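Local coordinates for 2-hydroxymethyl glutarate dehydrogenase (Eubacterium barkeri, PDB 3CKY) that catalyses the NAD-dependent interconversion of 2-formylglutarate and (S)-2-hydroxymethylglutarate, a step of nicotinate fermentation, at the interface of chains A and B and the interface of chains C and B. Coordinates in Å, arbitrary orientation; residue numbers count along the deposited sequence, not the author numbering. Chains: chain A/B/C, 2-hydroxymethyl glutarate dehydrogenase.

Contact 1: the interface of chains A and B. Residues chain A 251-252, 255-258; chain B 190, 193-194, 197, 293.
The B:Leu194 methyl CD1 lies over one face of the A:Ala251–A:Gly252 peptide, 3.7 Å from A:Gly252 N. The methyl rests on the backbone here, and A:Ala251 CB borders it, 4.0 Å from B:Leu194 CD1. The B:Leu194 branch stands above this peptide with CG anti to its own backbone N (chi1 -178°). At the CD corner of the A:Pro258 ring comes the B:Thr293 methyl, with CG2 3.8 Å from CD. The same methyl also nears the A:Asn256 carbonyl oxygen.

A:Val257 is the apolar wedge between these groups and buries the largest area of the patch, 59 Å². Its two methyls divide the work. A:Val257 CG1 meets B:Val193 CG1 at 3.9 Å. A:Val257 CG2 packs alongside the lysine chain, 3.8 Å from B:Lys197 CG, and the two side chains run past each other in opposite directions.

B:Lys197 bends at chi2 (72°) and again at chi4, which curls its tip over the A:Gly255 carbonyl. B:Lys197 NZ makes a weak hydrogen bond to A:Gly255 O at 3.2 Å. A water oxygen 2.8 Å from B:Lys197 NZ links it also to A:Gly255 O and A:Asn256 O. The amine, probably charged, faces the C-terminal end of helix 238-255, whose partial negative charge probably helps to hold it. An alanine in place of B:Lys197 would probably leave the A:Gly255 carbonyl and the bridging water without the NZ partner, and uncover A:Val257 CG2.

This is part of a two-fold interface of the homotetramer. Chain A gives that helix end and the turn after it. Chain B gives the last turns of helix 169-197 and the end of helix 286-293. The patch centre is about 14 Å from A:Lys174, the probable catalytic lysine.

Contact 2: the interface of chains C and B. Residues chain C 274-275, 291-292; chain B 291-292.
C:Met292 and B:Met292 meet through their terminal methyls, CE to CE at 3.3 Å. This is tighter than normal packing. Each chain has CG anti to its backbone N and bends only at the last torsion (chi3 -59° in C:Met292), which turns the methyl toward its mate. On one flank C:Met275 lays its CG against B:Met292 CG at 3.9 Å, and the two thioether chains cross obliquely. B:Met292 hides 48 Å² in all.

Beside the methionines, C:Gln291 and B:Gln291 reach toward each other tip to tip. Their amide planes are turned 69° apart. No direct polar bond joins the two chains here; water does the linking. One water oxygen lies between the two amide nitrogens, 2.9 Å from C:Gln291 NE2 and 2.9 Å from B:Gln291 NE2. It is likely to accept an N-H from each side. Each amide nitrogen uses its other N-H on a second water that leads to the partner's backbone, so both amides are held against rotation.

The next shell is the backbone. Both pairs sit on helix 286-293, and the two copies of that helix meet around a two-fold axis of the homotetramer. Self-pairing of each residue follows from that symmetry. C:Ala274, the last residue of helix 260-274, and C:Met275, just after it, lie against B:Met292 near its carbonyl.

The N-H bonds to the two backbone-linking waters are equally straight, 175° at H. The carbonyl side differs: one water oxygen is 3.3 Å from C:Gln291 O, the other 2.9 Å from B:Gln291 O.

Contact 1: the interface of chains A and B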
loop_
_atom_site.group_PDB
_atom_site.type_symbol
_atom_site.label_atom_id
_atom_site.label_comp_id
_atom_site.label_asym_id
_atom_site.label_seq_id
_atom_site.Cartn_x
_atom_site.Cartn_y
_atom_site.Cartn_z
ATOM N N ALA A 251 -15.678 -5.062 -0.959
ATOM C CA ALA A 251 -16.583 -4.425 0.015
ATOM C C ALA A 251 -16.101 -3.028 0.425
ATOM O O ALA A 251 -16.906 -2.106 0.592
ATOM C CB ALA A 251 -16.797 -5.317 1.245
ATOM N N GLY A 252 -14.791 -2.858 0.594
ATOM C CA GLY A 252 -14.234 -1.541 0.877
ATOM C C GLY A 252 -14.519 -0.498 -0.196
ATOM O O GLY A 252 -14.861 0.650 0.118
ATOM N N GLY A 255 -18.296 0.285 -0.208
ATOM C CA GLY A 255 -18.667 1.069 0.969
ATOM C C GLY A 255 -17.837 2.324 1.206
ATOM O O GLY A 255 -18.067 3.038 2.176
ATOM N N ASN A 256 -16.897 2.620 0.313
ATOM C CA ASN A 256 -15.950 3.738 0.494
ATOM C C ASN A 256 -15.254 3.704 1.842
ATOM O O ASN A 256 -15.235 4.690 2.569
ATOM C CB ASN A 256 -16.622 5.094 0.275
ATOM C CG ASN A 256 -17.251 5.207 -1.083
ATOM O OD1 ASN A 256 -16.585 5.039 -2.106
ATOM N ND2 ASN A 256 -18.532 5.485 -1.107
ATOM N N VAL A 257 -14.691 2.547 2.164
ATOM C CA VAL A 257 -13.914 2.373 3.380
ATOM C C VAL A 257 -12.498 1.970 2.974
ATOM O O VAL A 257 -12.311 0.886 2.437
ATOM C CB VAL A 257 -14.515 1.278 4.283
ATOM C CG1 VAL A 257 -13.607 1.020 5.483
ATOM C CG2 VAL A 257 -15.923 1.666 4.747
ATOM N N PRO A 258 -11.503 2.862 3.191
ATOM C CA PRO A 258 -10.121 2.503 2.918
ATOM C C PRO A 258 -9.647 1.302 3.744
ATOM O O PRO A 258 -9.986 1.195 4.918
ATOM C CB PRO A 258 -9.345 3.761 3.322
ATOM C CG PRO A 258 -10.342 4.869 3.293
ATOM C CD PRO A 258 -11.628 4.245 3.688
ATOM N N GLU B 190 -9.385 -0.808 10.600
ATOM C CA GLU B 190 -10.073 -0.718 9.307
ATOM C C GLU B 190 -11.155 -1.801 9.153
ATOM O O GLU B 190 -12.212 -1.556 8.561
ATOM C CB GLU B 190 -9.061 -0.750 8.147
ATOM C CG GLU B 190 -8.355 -2.087 7.945
ATOM C CD GLU B 190 -7.259 -2.034 6.888
ATOM O OE1 GLU B 190 -7.257 -2.918 5.992
ATOM O OE2 GLU B 190 -6.403 -1.122 6.960
ATOM N N VAL B 193 -14.468 -0.730 11.013
ATOM C CA VAL B 193 -15.132 0.326 10.263
ATOM C C VAL B 193 -15.849 -0.250 9.028
ATOM O O VAL B 193 -16.985 0.122 8.745
ATOM C CB VAL B 193 -14.111 1.427 9.858
ATOM C CG1 VAL B 193 -14.726 2.446 8.919
ATOM C CG2 VAL B 193 -13.549 2.114 11.126
ATOM N N LEU B 194 -15.189 -1.173 8.323
ATOM C CA LEU B 194 -15.804 -1.895 7.202
ATOM C C LEU B 194 -17.070 -2.628 7.637
ATOM O O LEU B 194 -18.121 -2.510 6.992
ATOM C CB LEU B 194 -14.812 -2.893 6.597
ATOM C CG LEU B 194 -15.278 -3.697 5.375
ATOM C CD1 LEU B 194 -15.603 -2.807 4.180
ATOM C CD2 LEU B 194 -14.244 -4.758 5.009
ATOM N N LYS B 197 -19.905 -0.264 8.478
ATOM C CA LYS B 197 -20.407 0.246 7.206
ATOM C C LYS B 197 -21.306 -0.789 6.504
ATOM O O LYS B 197 -22.293 -0.420 5.879
ATOM C CB LYS B 197 -19.239 0.661 6.287
ATOM C CG LYS B 197 -19.680 1.326 4.977
ATOM C CD LYS B 197 -20.209 2.708 5.230
ATOM C CE LYS B 197 -20.755 3.351 3.960
ATOM N NZ LYS B 197 -20.256 4.744 3.854
ATOM N N THR B 293 -14.287 8.560 7.089
ATOM C CA THR B 293 -15.465 7.938 6.478
ATOM C C THR B 293 -16.809 8.443 7.018
ATOM O O THR B 293 -17.830 8.298 6.346
ATOM C CB THR B 293 -15.458 6.424 6.723
ATOM O OG1 THR B 293 -15.468 6.176 8.135
ATOM C CG2 THR B 293 -14.245 5.760 6.058
HETATM O O HOH W 1 -17.580 5.446 3.998
#

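Contact 2: the interface of chains C and B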
loop_
_atom_site.group_PDB
_atom_site.type_symbol
_atom_site.label_atom_id
_atom_site.label_comp_id
_atom_site.label_asym_id
_atom_site.label_seq_id
_atom_site.Cartn_x
_atom_site.Cartn_y
_atom_site.Cartn_z
ATOM N N ALA C 274 -14.209 8.433 0.127
ATOM C CA ALA C 274 -14.886 8.388 1.423
ATOM C C ALA C 274 -15.231 9.791 1.938
ATOM O O ALA C 274 -16.237 9.978 2.619
ATOM C CB ALA C 274 -14.034 7.647 2.440
ATOM N N MET C 275 -14.393 10.768 1.587
ATOM C CA MET C 275 -14.610 12.166 1.940
ATOM C C MET C 275 -15.551 12.918 0.975
ATOM O O MET C 275 -15.778 14.121 1.133
ATOM C CB MET C 275 -13.272 12.889 2.030
ATOM C CG MET C 275 -12.396 12.402 3.178
ATOM S SD MET C 275 -10.747 13.119 3.076
ATOM C CE MET C 275 -11.119 14.868 3.263
ATOM N N GLN C 291 -6.894 17.457 5.552
ATOM C CA GLN C 291 -7.866 17.307 6.625
ATOM C C GLN C 291 -7.282 16.635 7.876
ATOM O O GLN C 291 -7.597 17.033 9.005
ATOM C CB GLN C 291 -9.103 16.538 6.145
ATOM C CG GLN C 291 -10.080 16.209 7.291
ATOM C CD GLN C 291 -11.426 15.727 6.804
ATOM O OE1 GLN C 291 -12.098 16.428 6.045
ATOM N NE2 GLN C 291 -11.837 14.528 7.237
ATOM N N MET C 292 -6.473 15.605 7.680
ATOM C CA MET C 292 -5.960 14.811 8.793
ATOM C C MET C 292 -4.879 15.562 9.583
ATOM O O MET C 292 -4.773 15.394 10.800
ATOM C CB MET C 292 -5.397 13.495 8.254
ATOM C CG MET C 292 -5.037 12.442 9.302
ATOM S SD MET C 292 -4.354 10.957 8.528
ATOM C CE MET C 292 -5.705 10.481 7.456
ATOM N N GLN B 291 -13.143 9.409 11.355
ATOM C CA GLN B 291 -13.165 10.803 10.927
ATOM C C GLN B 291 -13.237 10.914 9.412
ATOM O O GLN B 291 -13.947 11.787 8.882
ATOM C CB GLN B 291 -11.941 11.573 11.445
ATOM C CG GLN B 291 -11.888 13.007 10.925
ATOM C CD GLN B 291 -10.862 13.874 11.635
ATOM O OE1 GLN B 291 -11.015 14.184 12.810
ATOM N NE2 GLN B 291 -9.822 14.289 10.909
ATOM N N MET B 292 -12.492 10.042 8.719
ATOM C CA MET B 292 -12.408 10.101 7.262
ATOM C C MET B 292 -13.674 9.610 6.554
ATOM O O MET B 292 -14.077 10.181 5.539
ATOM C CB MET B 292 -11.219 9.303 6.771
ATOM C CG MET B 292 -10.850 9.602 5.338
ATOM S SD MET B 292 -9.503 8.585 4.740
ATOM C CE MET B 292 -8.218 8.922 5.945
HETATM O O HOH W 2 -9.665 12.974 8.278
HETATM O O HOH W 3 -7.982 16.040 12.096
HETATM O O HOH W 4 -14.339 13.355 6.440
#

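Contact 1 and contact 2 lie about 12 Å apart, measured between the centres of their C-alpha atoms. Helix 286-293 of chain B joins them. Its residues B:Gln291 and B:Met292 serve contact 2, and the next residue, B:Thr293, serves contact 1. One short helix end therefore touches both chain A and chain C. The two patches belong to different two-fold interfaces, and together they tie three subunits of the homotetramer. The centre of contact 1 is about 14 Å from A:Lys174. The centre of contact 2 is about 28 Å from C:Lys174. The structure alone does not show whether either contact affects catalysis.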